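PDB 2QR4: peptidase M3B, oligoendopeptidase F from Enterococcus faecium, which probably hydrolyses peptide bonds in short peptides, as a zinc-dependent oligoendopeptidase of the M3 family. Local coordinates for residues R76-F81 / A142-D147; A148-F153 / H495-Y500; A154-A159 / N209-T214; G221-A226 / F448-D453; E462-S467 / F488-I493. All coordinates share one frame; numbering follows the deposited sequence.

Contact 1. Residues R76-F81 / A142-D147; sequences RASSLF and AGEIFD
E144 reaches across from the start of helix 143-160 and lays its carboxylate against CB of S78 and the backbone of S79 on helix 68-87. E144 OE2 comes within 3.4 Å of S78 CB, while E144 OE1 lies 3.7 Å from S79 CA. These are van der Waals touches, and no direct hydrogen bond joins the two segments. The polar link is made by a water molecule instead. It donates to E144 OE1 at 2.7 Å and stands 3.1 Å from S79 OG, spanning a gap that the two side-chain oxygens, 3.9 Å apart, leave too wide for a bond of their own. The glutamate gets this far because its chain runs extended beyond CG (chi2 -171°), so that the carboxylate is carried well clear of its own helix. One shell further out, S78 OG is turned back along its helix to the carbonyl of Y74, which leaves CB rather than the hydroxyl to face E144. S82 OG adds a weak hydrogen bond to E144 OE1, and K220 of the second subunit forms a long, weak ion pair with E144 OE2, which would be expected to ease the cost of placing a negative charge here. Two helices joined through a water in this way are characteristic of the surface of a predominantly helical fold, here close to the subunit interface.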
# COMPACT_ATOMS: atom_id res chain seq x y z
N ARG A 76 -4.83 16.33 0.10
CA ARG A 76 -5.09 17.36 -0.91
C ARG A 76 -3.79 17.76 -1.62
O ARG A 76 -3.78 17.96 -2.83
CB ARG A 76 -5.80 18.59 -0.32
CG ARG A 76 -7.21 18.29 0.16
CD ARG A 76 -8.00 19.53 0.55
NE ARG A 76 -9.44 19.33 0.33
CZ ARG A 76 -10.34 19.06 1.27
NH1 ARG A 76 -11.62 18.90 0.94
NH2 ARG A 76 -9.99 18.94 2.56
N ALA A 77 -2.69 17.82 -0.88
CA ALA A 77 -1.41 18.21 -1.47
C ALA A 77 -0.83 17.13 -2.37
O ALA A 77 -0.17 17.44 -3.36
CB ALA A 77 -0.39 18.63 -0.40
N SER A 78 -1.09 15.87 -2.03
CA SER A 78 -0.65 14.77 -2.91
C SER A 78 -1.40 14.79 -4.24
O SER A 78 -0.77 14.65 -5.28
CB SER A 78 -0.77 13.40 -2.24
OG SER A 78 0.07 13.36 -1.10
N SER A 79 -2.72 14.98 -4.20
CA SER A 79 -3.49 15.06 -5.44
C SER A 79 -2.99 16.18 -6.33
O SER A 79 -2.83 15.99 -7.52
CB SER A 79 -4.99 15.26 -5.17
OG SER A 79 -5.48 14.22 -4.37
N LEU A 80 -2.76 17.35 -5.73
CA LEU A 80 -2.27 18.53 -6.46
C LEU A 80 -0.93 18.20 -7.12
O LEU A 80 -0.72 18.52 -8.28
CB LEU A 80 -2.04 19.70 -5.50
CG LEU A 80 -2.29 21.17 -5.88
CD1 LEU A 80 -1.19 22.01 -5.29
CD2 LEU A 80 -2.39 21.42 -7.37
N PHE A 81 -0.04 17.57 -6.35
CA PHE A 81 1.29 17.23 -6.85
C PHE A 81 1.23 16.31 -8.06
O PHE A 81 1.85 16.59 -9.09
CB PHE A 81 2.13 16.59 -5.75
CG PHE A 81 3.60 16.58 -6.05
CD1 PHE A 81 4.25 17.74 -6.46
CD2 PHE A 81 4.33 15.42 -5.91
CE1 PHE A 81 5.61 17.73 -6.73
CE2 PHE A 81 5.70 15.41 -6.18
CZ PHE A 81 6.34 16.56 -6.59
N ALA A 142 0.30 8.11 -11.64
CA ALA A 142 0.15 6.95 -10.78
C ALA A 142 0.98 7.09 -9.51
O ALA A 142 0.98 6.20 -8.67
CB ALA A 142 0.58 5.70 -11.51
N GLY A 143 1.68 8.22 -9.39
CA GLY A 143 2.65 8.44 -8.31
C GLY A 143 2.11 8.21 -6.91
O GLY A 143 2.80 7.64 -6.05
N GLU A 144 0.88 8.65 -6.67
CA GLU A 144 0.22 8.42 -5.39
C GLU A 144 0.10 6.93 -5.10
O GLU A 144 0.39 6.49 -3.99
CB GLU A 144 -1.16 9.07 -5.40
CG GLU A 144 -1.14 10.54 -5.11
CD GLU A 144 -2.52 11.11 -4.90
OE1 GLU A 144 -3.21 11.38 -5.91
OE2 GLU A 144 -2.91 11.29 -3.73
N ILE A 145 -0.32 6.17 -6.09
CA ILE A 145 -0.39 4.73 -5.93
C ILE A 145 1.00 4.17 -5.56
O ILE A 145 1.12 3.44 -4.58
CB ILE A 145 -0.91 4.04 -7.20
CG1 ILE A 145 -2.19 4.72 -7.69
CG2 ILE A 145 -1.13 2.58 -6.95
CD1 ILE A 145 -3.22 4.97 -6.63
N PHE A 146 2.05 4.54 -6.28
CA PHE A 146 3.40 4.04 -5.92
C PHE A 146 3.84 4.37 -4.50
O PHE A 146 4.47 3.55 -3.84
CB PHE A 146 4.46 4.49 -6.92
CG PHE A 146 4.34 3.83 -8.25
CD1 PHE A 146 3.70 4.46 -9.29
CD2 PHE A 146 4.84 2.56 -8.44
CE1 PHE A 146 3.57 3.84 -10.51
CE2 PHE A 146 4.70 1.93 -9.66
CZ PHE A 146 4.06 2.57 -10.70
N ASP A 147 3.49 5.56 -4.03
CA ASP A 147 3.92 5.99 -2.71
C ASP A 147 2.97 5.54 -1.59
O ASP A 147 3.28 5.75 -0.42
CB ASP A 147 4.09 7.52 -2.67
CG ASP A 147 5.19 8.01 -3.61
OD1 ASP A 147 5.96 7.17 -4.12
OD2 ASP A 147 5.27 9.24 -3.86
O HOH W 1 -5.89 11.48 -5.70

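Contact 2. Residues A148-F153 / H495-Y500; sequences ASSDTF and HFYYNY
The rings of F153 and Y497 lie against each other in an offset stack, their centroids 4.1 Å apart and their planes inclined by 25°. The closest atoms are F153 CD1 and Y497 CE2, 3.3 Å apart, the latter over the face of the phenylalanine ring toward its rim. CB of F153 also lies over the face of the tyrosine ring, 3.9 Å from its centroid, in a CH-pi contact. With CG of F153 anti to the backbone N (chi1 164°), the phenyl ring leans out from helix 143-160 to meet the tyrosine in this way. Both aromatic residues are buried, and the phenol OH shares a hydrogen bond with T214 OG1 on helix 208-228. The partly exposed serine side is looser. S150 CA and S150 OG each stay 3.9 Å from Y497 CD1, and S149 O approaches Y497 CE1 only at 4.0 Å, while S149 OG is engaged by the carbonyl of T214. An aromatic stack thus ties a helix to the loop ahead of helix 503-520. The sequence HFYYNY is consistent with the histidine- and tyrosine-bearing loop that M3 peptidases carry beside the active-site cleft.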
# COMPACT_ATOMS: atom_id res chain seq x y z
N ALA A 148 1.83 4.94 -1.92
CA ALA A 148 0.81 4.74 -0.89
C ALA A 148 1.28 3.90 0.30
O ALA A 148 0.97 4.22 1.46
CB ALA A 148 -0.46 4.16 -1.48
N SER A 149 2.04 2.84 0.03
CA SER A 149 2.43 1.93 1.10
C SER A 149 3.40 2.54 2.14
O SER A 149 3.45 2.07 3.26
CB SER A 149 2.97 0.62 0.54
OG SER A 149 4.32 0.78 0.09
N SER A 150 4.15 3.57 1.76
CA SER A 150 4.91 4.39 2.72
C SER A 150 3.98 5.11 3.67
O SER A 150 4.26 5.22 4.86
CB SER A 150 5.77 5.46 2.02
OG SER A 150 6.66 4.86 1.10
N ASP A 151 2.88 5.63 3.14
CA ASP A 151 1.86 6.30 3.95
C ASP A 151 1.17 5.32 4.90
O ASP A 151 0.93 5.63 6.07
CB ASP A 151 0.86 7.01 3.04
CG ASP A 151 1.53 8.10 2.17
OD1 ASP A 151 2.55 8.68 2.60
OD2 ASP A 151 1.05 8.38 1.05
N THR A 152 0.88 4.12 4.41
CA THR A 152 0.24 3.11 5.23
C THR A 152 1.17 2.73 6.37
O THR A 152 0.74 2.59 7.51
CB THR A 152 -0.10 1.87 4.39
OG1 THR A 152 -0.88 2.30 3.26
CG2 THR A 152 -0.89 0.85 5.19
N PHE A 153 2.46 2.60 6.05
CA PHE A 153 3.45 2.30 7.06
C PHE A 153 3.47 3.38 8.14
O PHE A 153 3.40 3.09 9.33
CB PHE A 153 4.84 2.19 6.46
CG PHE A 153 5.91 2.25 7.48
CD1 PHE A 153 6.26 1.13 8.22
CD2 PHE A 153 6.57 3.45 7.74
CE1 PHE A 153 7.24 1.18 9.19
CE2 PHE A 153 7.57 3.51 8.71
CZ PHE A 153 7.90 2.37 9.44
N HIS A 495 13.64 4.44 7.27
CA HIS A 495 14.54 4.75 6.16
C HIS A 495 14.45 3.76 5.02
O HIS A 495 14.86 4.08 3.91
CB HIS A 495 15.98 4.88 6.64
CG HIS A 495 16.22 6.10 7.45
ND1 HIS A 495 16.14 6.11 8.83
CD2 HIS A 495 16.49 7.38 7.08
CE1 HIS A 495 16.38 7.33 9.27
NE2 HIS A 495 16.60 8.12 8.24
N PHE A 496 13.90 2.58 5.29
CA PHE A 496 13.75 1.59 4.24
C PHE A 496 12.66 1.99 3.26
O PHE A 496 12.57 1.39 2.20
CB PHE A 496 13.44 0.22 4.81
CG PHE A 496 14.61 -0.45 5.44
CD1 PHE A 496 15.90 -0.21 4.96
CD2 PHE A 496 14.44 -1.33 6.50
CE1 PHE A 496 17.00 -0.84 5.54
CE2 PHE A 496 15.53 -1.95 7.09
CZ PHE A 496 16.81 -1.71 6.60
N TYR A 497 11.84 2.97 3.64
CA TYR A 497 10.79 3.54 2.77
C TYR A 497 11.26 4.82 2.04
O TYR A 497 10.47 5.57 1.47
CB TYR A 497 9.50 3.85 3.57
CG TYR A 497 8.82 2.62 4.12
CD1 TYR A 497 7.85 1.94 3.37
CD2 TYR A 497 9.17 2.11 5.37
CE1 TYR A 497 7.23 0.80 3.87
CE2 TYR A 497 8.56 0.96 5.88
CZ TYR A 497 7.58 0.32 5.13
OH TYR A 497 6.99 -0.82 5.61
N TYR A 498 12.56 5.08 2.09
CA TYR A 498 13.14 6.11 1.25
C TYR A 498 13.60 5.38 0.00
O TYR A 498 12.91 4.48 -0.48
CB TYR A 498 14.29 6.80 1.97
CG TYR A 498 13.83 7.68 3.11
CD1 TYR A 498 12.60 7.47 3.74
CD2 TYR A 498 14.62 8.72 3.58
CE1 TYR A 498 12.17 8.27 4.78
CE2 TYR A 498 14.20 9.54 4.63
CZ TYR A 498 12.97 9.30 5.22
OH TYR A 498 12.54 10.10 6.25
N ASN A 499 14.77 5.72 -0.52
CA ASN A 499 15.23 5.12 -1.76
C ASN A 499 16.76 5.09 -1.81
O ASN A 499 17.40 5.93 -2.45
CB ASN A 499 14.66 5.91 -2.95
CG ASN A 499 14.80 5.18 -4.28
OD1 ASN A 499 15.14 3.99 -4.31
ND2 ASN A 499 14.54 5.88 -5.38
N TYR A 500 17.35 4.14 -1.12
CA TYR A 500 18.80 4.09 -1.04
C TYR A 500 19.37 5.38 -0.44
O TYR A 500 20.21 6.04 -1.03
CB TYR A 500 19.38 3.83 -2.42
CG TYR A 500 19.28 2.39 -2.83
CD1 TYR A 500 20.20 1.46 -2.36
CD2 TYR A 500 18.29 1.96 -3.69
CE1 TYR A 500 20.12 0.14 -2.74
CE2 TYR A 500 18.21 0.64 -4.08
CZ TYR A 500 19.13 -0.27 -3.60
OH TYR A 500 19.07 -1.59 -3.99

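Contact 3. Residues A154-A159 / N209-T214; sequences AVLNNA and NTFAST
This is a buried, largely apolar contact between two roughly antiparallel helices, 143-160 and 208-228, whose local axes pass 11.5 Å apart at 142°. At such a spacing the backbones are well separated, and long side chains must do the bridging. L156 does most of it. Its CG stands anti to the backbone N (chi1 174°), which sends the branch toward the other helix, where L156 CD2 touches T210 CG2 at 3.6 Å. The same methyl lies 3.8 Å from F211 CE1, in an off-centre CH-pi contact with the phenyl ring. N157 joins more loosely: N157 ND2 is 4.2 Å from F211 CZ, the amide and ring planes stand nearly perpendicular, and the amide nitrogen is held by the hydroxyl of Y204. T210 is two-sided, for its methyl serves this contact while T210 OG1 is hydrogen-bonded to D160 of the second subunit. T210 of that subunit in turn packs on L156, so the subunit interface adjoins this contact. Within the chain, helix 190-206 supplies Y204 and helix 461-476 packs on A212, with S491 of the following loop resting on F211.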
# COMPACT_ATOMS: atom_id res chain seq x y z
N ALA A 154 3.59 4.62 7.70
CA ALA A 154 3.69 5.78 8.59
C ALA A 154 2.52 5.82 9.57
O ALA A 154 2.69 6.08 10.75
CB ALA A 154 3.75 7.09 7.74
N VAL A 155 1.34 5.54 9.05
CA VAL A 155 0.11 5.68 9.82
C VAL A 155 -0.03 4.52 10.82
O VAL A 155 -0.30 4.71 12.02
CB VAL A 155 -1.09 5.73 8.85
CG1 VAL A 155 -1.73 4.41 8.78
CG2 VAL A 155 -2.09 6.75 9.31
N LEU A 156 0.19 3.32 10.33
CA LEU A 156 0.19 2.16 11.20
C LEU A 156 1.27 2.32 12.30
O LEU A 156 1.00 2.09 13.48
CB LEU A 156 0.43 0.90 10.37
CG LEU A 156 0.62 -0.42 11.12
CD1 LEU A 156 -0.60 -0.75 12.00
CD2 LEU A 156 0.86 -1.50 10.10
N ASN A 157 2.48 2.72 11.91
CA ASN A 157 3.60 2.79 12.85
C ASN A 157 3.42 3.90 13.87
O ASN A 157 3.70 3.72 15.05
CB ASN A 157 4.94 2.97 12.12
CG ASN A 157 6.14 2.64 13.01
OD1 ASN A 157 7.14 3.37 13.04
ND2 ASN A 157 6.05 1.55 13.73
N ASN A 158 2.93 5.05 13.42
CA ASN A 158 2.87 6.21 14.31
C ASN A 158 1.51 6.52 14.89
O ASN A 158 1.43 7.23 15.88
CB ASN A 158 3.42 7.45 13.62
CG ASN A 158 4.85 7.25 13.14
OD1 ASN A 158 5.74 6.97 13.94
ND2 ASN A 158 5.06 7.38 11.84
N ALA A 159 0.44 6.03 14.28
CA ALA A 159 -0.88 6.42 14.78
C ALA A 159 -1.67 5.26 15.41
O ALA A 159 -2.30 5.44 16.46
CB ALA A 159 -1.67 7.09 13.68
N ASN A 209 3.87 -9.45 9.07
CA ASN A 209 3.28 -9.72 7.77
C ASN A 209 2.77 -8.43 7.10
O ASN A 209 2.96 -8.22 5.91
CB ASN A 209 2.13 -10.71 7.90
CG ASN A 209 2.55 -12.05 8.49
OD1 ASN A 209 1.98 -12.51 9.46
ND2 ASN A 209 3.54 -12.69 7.88
N THR A 210 2.14 -7.56 7.88
CA THR A 210 1.64 -6.29 7.37
C THR A 210 2.78 -5.39 6.88
O THR A 210 2.73 -4.86 5.76
CB THR A 210 0.81 -5.57 8.43
OG1 THR A 210 -0.25 -6.43 8.83
CG2 THR A 210 0.24 -4.25 7.89
N PHE A 211 3.80 -5.23 7.71
CA PHE A 211 4.99 -4.49 7.34
C PHE A 211 5.76 -5.08 6.15
O PHE A 211 6.26 -4.34 5.30
CB PHE A 211 5.90 -4.36 8.54
CG PHE A 211 5.40 -3.41 9.59
CD1 PHE A 211 5.09 -2.10 9.27
CD2 PHE A 211 5.24 -3.83 10.90
CE1 PHE A 211 4.65 -1.21 10.24
CE2 PHE A 211 4.79 -2.95 11.87
CZ PHE A 211 4.50 -1.64 11.53
N ALA A 212 5.83 -6.41 6.06
CA ALA A 212 6.47 -7.03 4.90
C ALA A 212 5.72 -6.63 3.64
O ALA A 212 6.31 -6.34 2.61
CB ALA A 212 6.47 -8.55 5.04
N SER A 213 4.40 -6.64 3.75
CA SER A 213 3.52 -6.26 2.67
C SER A 213 3.76 -4.80 2.28
O SER A 213 3.96 -4.50 1.11
CB SER A 213 2.06 -6.50 3.08
OG SER A 213 1.16 -6.07 2.08
N THR A 214 3.76 -3.89 3.25
CA THR A 214 3.96 -2.45 2.92
C THR A 214 5.35 -2.20 2.36
O THR A 214 5.50 -1.50 1.37
CB THR A 214 3.68 -1.48 4.12
OG1 THR A 214 4.40 -1.91 5.29
CG2 THR A 214 2.19 -1.46 4.44

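Contact 4. Residues G221-A226 / F448-D453; sequences GHNFKA and FMHTED
A helix-helix crossing within the predominantly helical M3 peptidase fold brings helix 208-228 over the C-terminal end of helix 418-454, at a signed angle of -63° between the short segments. The local axes stay 10.1 Å apart, and polar side chains span the gap. N223 is the central one. Its amide nitrogen gives both of its N-H groups to the facing helix: N223 ND2 donates to D453 OD2 at 2.9 Å in a nearly straight bond (165°) and to the backbone carbonyl of H450, with N223 ND2 to H450 O at 3.0 Å. The carboxylate oxygen receives the first through its anti lone pair, almost in the plane of the amide, and the two flat groups are close to coplanar. CG of D453 is anti to the backbone N (chi1 173°), which brings OD2 round to N223, while OD1 forms a salt bridge with K220 from the same helix as N223. Two partners thus fix the rotation of the aspartate, and two acceptors fix that of the asparagine amide. Beside this network, the imidazoles of H222 and H450 meet rim to rim, nearly coplanar, with centroids 5.2 Å apart. A234 of helix 234-240 packs against both N223 and H450. Where the two rings come together, H222 ND1 lies at the edge of the other imidazole, 3.0 Å from H450 CE1.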
# COMPACT_ATOMS: atom_id res chain seq x y z
N GLY A 221 7.91 -1.24 -6.29
CA GLY A 221 7.78 0.01 -7.08
C GLY A 221 9.10 0.55 -7.58
O GLY A 221 9.19 1.00 -8.73
N HIS A 222 10.14 0.51 -6.73
CA HIS A 222 11.49 0.90 -7.15
C HIS A 222 12.00 0.02 -8.29
O HIS A 222 12.59 0.52 -9.25
CB HIS A 222 12.48 0.80 -5.99
CG HIS A 222 12.25 1.80 -4.91
ND1 HIS A 222 12.79 1.66 -3.65
CD2 HIS A 222 11.52 2.94 -4.89
CE1 HIS A 222 12.41 2.68 -2.90
NE2 HIS A 222 11.65 3.47 -3.64
N ASN A 223 11.78 -1.28 -8.18
CA ASN A 223 12.23 -2.20 -9.21
C ASN A 223 11.49 -2.00 -10.52
O ASN A 223 12.09 -1.98 -11.59
CB ASN A 223 12.17 -3.66 -8.71
CG ASN A 223 13.41 -4.02 -7.89
OD1 ASN A 223 14.47 -3.42 -8.08
ND2 ASN A 223 13.28 -5.00 -6.98
N PHE A 224 10.18 -1.84 -10.43
CA PHE A 224 9.38 -1.61 -11.61
C PHE A 224 9.82 -0.33 -12.34
O PHE A 224 9.97 -0.35 -13.57
CB PHE A 224 7.90 -1.53 -11.24
CG PHE A 224 7.04 -1.05 -12.38
CD1 PHE A 224 6.71 -1.90 -13.42
CD2 PHE A 224 6.59 0.26 -12.43
CE1 PHE A 224 5.95 -1.47 -14.48
CE2 PHE A 224 5.83 0.71 -13.49
CZ PHE A 224 5.49 -0.16 -14.51
N LYS A 225 10.03 0.77 -11.60
CA LYS A 225 10.44 2.04 -12.21
C LYS A 225 11.84 1.95 -12.81
O LYS A 225 12.09 2.44 -13.91
CB LYS A 225 10.36 3.20 -11.22
CG LYS A 225 8.97 3.83 -11.10
CD LYS A 225 8.80 4.44 -9.71
CE LYS A 225 7.58 5.33 -9.62
NZ LYS A 225 7.48 5.91 -8.24
N ALA A 226 12.74 1.29 -12.10
CA ALA A 226 14.08 1.07 -12.62
C ALA A 226 13.99 0.32 -13.96
O ALA A 226 14.61 0.70 -14.95
CB ALA A 226 14.91 0.28 -11.60
N PHE A 448 19.98 -5.83 -0.43
CA PHE A 448 19.60 -7.25 -0.42
C PHE A 448 18.11 -7.42 -0.76
O PHE A 448 17.75 -8.28 -1.56
CB PHE A 448 19.96 -7.88 0.92
CG PHE A 448 19.36 -9.24 1.16
CD1 PHE A 448 20.01 -10.39 0.73
CD2 PHE A 448 18.15 -9.37 1.84
CE1 PHE A 448 19.47 -11.65 0.97
CE2 PHE A 448 17.59 -10.64 2.08
CZ PHE A 448 18.26 -11.78 1.65
N MSE A 449 17.25 -6.59 -0.18
CA MSE A 449 15.82 -6.66 -0.47
C MSE A 449 15.50 -6.36 -1.93
O MSE A 449 14.66 -7.04 -2.52
CB MSE A 449 15.02 -5.71 0.43
CG MSE A 449 14.82 -6.22 1.84
SE MSE A 449 13.64 -5.03 2.87
CE MSE A 449 14.75 -3.41 2.90
N HIS A 450 16.12 -5.34 -2.51
CA HIS A 450 15.86 -5.00 -3.91
C HIS A 450 16.35 -6.10 -4.87
O HIS A 450 15.62 -6.50 -5.78
CB HIS A 450 16.49 -3.67 -4.31
CG HIS A 450 15.88 -2.48 -3.65
ND1 HIS A 450 14.93 -1.70 -4.27
CD2 HIS A 450 16.09 -1.92 -2.44
CE1 HIS A 450 14.57 -0.72 -3.46
NE2 HIS A 450 15.26 -0.83 -2.34
N THR A 451 17.58 -6.56 -4.68
CA THR A 451 18.14 -7.58 -5.56
C THR A 451 17.39 -8.90 -5.48
O THR A 451 17.18 -9.56 -6.49
CB THR A 451 19.64 -7.81 -5.30
OG1 THR A 451 19.83 -8.05 -3.89
CG2 THR A 451 20.42 -6.57 -5.72
N GLU A 452 16.97 -9.27 -4.27
CA GLU A 452 16.18 -10.48 -4.06
C GLU A 452 14.83 -10.41 -4.75
O GLU A 452 14.46 -11.31 -5.50
CB GLU A 452 16.00 -10.73 -2.57
CG GLU A 452 17.27 -11.26 -1.90
CD GLU A 452 17.71 -12.62 -2.45
OE1 GLU A 452 17.14 -13.65 -2.04
OE2 GLU A 452 18.63 -12.67 -3.30
N ASP A 453 14.10 -9.32 -4.52
CA ASP A 453 12.82 -9.10 -5.19
C ASP A 453 12.95 -9.07 -6.71
O ASP A 453 12.09 -9.57 -7.44
CB ASP A 453 12.16 -7.80 -4.70
CG ASP A 453 10.92 -7.46 -5.49
OD1 ASP A 453 9.83 -7.95 -5.15
OD2 ASP A 453 11.03 -6.70 -6.47

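Contact 5. Residues E462-S467 / F488-I493; sequences EYLSDS and FEWSRI
W490, S465 and L464 bury the most surface here, and the indole is the piece round which the other two are arranged. L464 comes in over one face, its CB 4.1 Å from the centroid of the five-membered ring and 3.9 Å from W490 CE2. S465 addresses the edge instead: W490 NE1 donates to S465 OG at 3.1 Å, with an N-H...O angle of 160° and the oxygen close to the ring plane. The indole reaches this place from the crowded position between its own N and carbonyl carbon (chi1 57°), and S491 CB lies over the face opposite L464, so the ring is clasped between S491 of its own loop and L464 of helix 461-476. F488 adds to the serine side, with F488 CD1 3.5 Å from S465 OG. That hydroxyl is also hydrogen-bonded to the carbonyl of S461, one turn back on the helix. Because a carbonyl can only accept, the serine proton is committed there and its oxygen is left to receive the indole N-H. The buried indole has its one polar hydrogen satisfied and its rotation fixed, which implies that this single bond gives direction to an otherwise apolar contact.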
# COMPACT_ATOMS: atom_id res chain seq x y z
N GLU A 462 8.88 -14.09 6.98
CA GLU A 462 9.79 -15.15 7.45
C GLU A 462 11.17 -14.96 6.81
O GLU A 462 12.18 -14.93 7.49
CB GLU A 462 9.24 -16.55 7.16
CG GLU A 462 10.04 -17.70 7.83
CD GLU A 462 9.44 -19.10 7.55
OE1 GLU A 462 10.15 -19.97 6.99
OE2 GLU A 462 8.24 -19.33 7.87
N TYR A 463 11.19 -14.81 5.49
CA TYR A 463 12.44 -14.69 4.78
C TYR A 463 13.18 -13.41 5.17
O TYR A 463 14.41 -13.40 5.32
CB TYR A 463 12.19 -14.68 3.28
CG TYR A 463 13.45 -14.65 2.47
CD1 TYR A 463 14.39 -15.67 2.60
CD2 TYR A 463 13.73 -13.61 1.60
CE1 TYR A 463 15.56 -15.66 1.85
CE2 TYR A 463 14.89 -13.59 0.85
CZ TYR A 463 15.80 -14.62 0.98
OH TYR A 463 16.97 -14.61 0.24
N LEU A 464 12.44 -12.32 5.32
CA LEU A 464 13.05 -11.03 5.68
C LEU A 464 13.70 -11.14 7.06
O LEU A 464 14.83 -10.70 7.28
CB LEU A 464 12.00 -9.92 5.68
CG LEU A 464 11.91 -8.80 4.63
CD1 LEU A 464 12.82 -8.94 3.44
CD2 LEU A 464 10.49 -8.61 4.20
N SER A 465 12.98 -11.78 7.98
CA SER A 465 13.42 -11.88 9.37
C SER A 465 14.60 -12.80 9.55
O SER A 465 15.58 -12.42 10.19
CB SER A 465 12.25 -12.27 10.25
OG SER A 465 11.16 -11.38 10.01
N ASP A 466 14.54 -14.00 8.97
CA ASP A 466 15.70 -14.90 8.98
C ASP A 466 16.92 -14.23 8.35
O ASP A 466 18.05 -14.39 8.83
CB ASP A 466 15.39 -16.23 8.25
CG ASP A 466 14.28 -17.05 8.93
OD1 ASP A 466 13.78 -18.03 8.31
OD2 ASP A 466 13.89 -16.72 10.07
N SER A 467 16.71 -13.49 7.26
CA SER A 467 17.79 -12.81 6.58
C SER A 467 18.36 -11.72 7.47
O SER A 467 19.57 -11.62 7.65
CB SER A 467 17.29 -12.22 5.27
OG SER A 467 17.03 -13.26 4.35
N PHE A 488 13.09 -8.94 13.80
CA PHE A 488 11.96 -8.16 13.27
C PHE A 488 12.27 -6.67 13.19
O PHE A 488 11.45 -5.88 12.70
CB PHE A 488 10.71 -8.41 14.11
CG PHE A 488 10.44 -9.87 14.36
CD1 PHE A 488 10.10 -10.72 13.30
CD2 PHE A 488 10.54 -10.41 15.63
CE1 PHE A 488 9.85 -12.07 13.51
CE2 PHE A 488 10.29 -11.78 15.86
CZ PHE A 488 9.94 -12.60 14.80
N GLU A 489 13.47 -6.28 13.62
CA GLU A 489 13.85 -4.87 13.54
C GLU A 489 13.69 -4.23 12.14
O GLU A 489 13.34 -3.06 12.05
CB GLU A 489 15.27 -4.63 14.09
CG GLU A 489 15.70 -3.16 14.06
CD GLU A 489 17.04 -2.92 14.71
OE1 GLU A 489 17.17 -1.92 15.46
OE2 GLU A 489 17.97 -3.72 14.49
N TRP A 490 13.90 -4.98 11.06
CA TRP A 490 13.77 -4.40 9.70
C TRP A 490 12.45 -3.66 9.53
O TRP A 490 12.35 -2.72 8.73
CB TRP A 490 13.88 -5.46 8.60
CG TRP A 490 12.88 -6.54 8.76
CD1 TRP A 490 13.04 -7.73 9.43
CD2 TRP A 490 11.53 -6.52 8.29
NE1 TRP A 490 11.86 -8.45 9.39
CE2 TRP A 490 10.92 -7.72 8.70
CE3 TRP A 490 10.77 -5.59 7.57
CZ2 TRP A 490 9.59 -8.03 8.41
CZ3 TRP A 490 9.44 -5.89 7.27
CH2 TRP A 490 8.87 -7.10 7.70
N SER A 491 11.44 -4.06 10.31
CA SER A 491 10.09 -3.59 10.10
C SER A 491 9.79 -2.25 10.77
O SER A 491 8.73 -1.67 10.53
CB SER A 491 9.07 -4.65 10.56
OG SER A 491 9.03 -4.77 11.97
N ARG A 492 10.70 -1.76 11.60
CA ARG A 492 10.43 -0.51 12.30
C ARG A 492 11.30 0.65 11.82
O ARG A 492 11.19 1.77 12.32
CB ARG A 492 10.55 -0.69 13.82
CG ARG A 492 11.93 -1.10 14.28
CD ARG A 492 11.94 -1.44 15.79
NE ARG A 492 12.20 -0.27 16.61
CZ ARG A 492 13.41 0.19 16.91
NH1 ARG A 492 13.53 1.28 17.66
NH2 ARG A 492 14.50 -0.44 16.47
N ILE A 493 12.12 0.39 10.80
CA ILE A 493 13.07 1.38 10.28
C ILE A 493 12.48 2.19 9.12
O ILE A 493 12.37 1.70 8.01
CB ILE A 493 14.34 0.66 9.81
CG1 ILE A 493 15.02 -0.00 11.02
CG2 ILE A 493 15.28 1.63 9.11
CD1 ILE A 493 16.17 -0.87 10.64

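In the fold
Burial and chemistry change together across the five contacts. Contacts 3 and 5 are buried and depend chiefly on carbon packing, though contact 5 includes an indole hydrogen bond; contact 2 is partly buried and ruled by an aromatic stack. Contact 4, also partly buried, is dominated by hydrogen bonds, and contact 1 lies at the surface, linked through water. Contacts 1, 2 and 3 follow one another along helix 143-160, whereas contacts 3 and 4 share helix 208-228. Contacts 2, 3 and 5 interlock, F153 packing on F211 and S491. Y463 of contact 5 reaches E452 of contact 4. The second subunit lies against contacts 1 to 4 and reaches contact 5 only at E462.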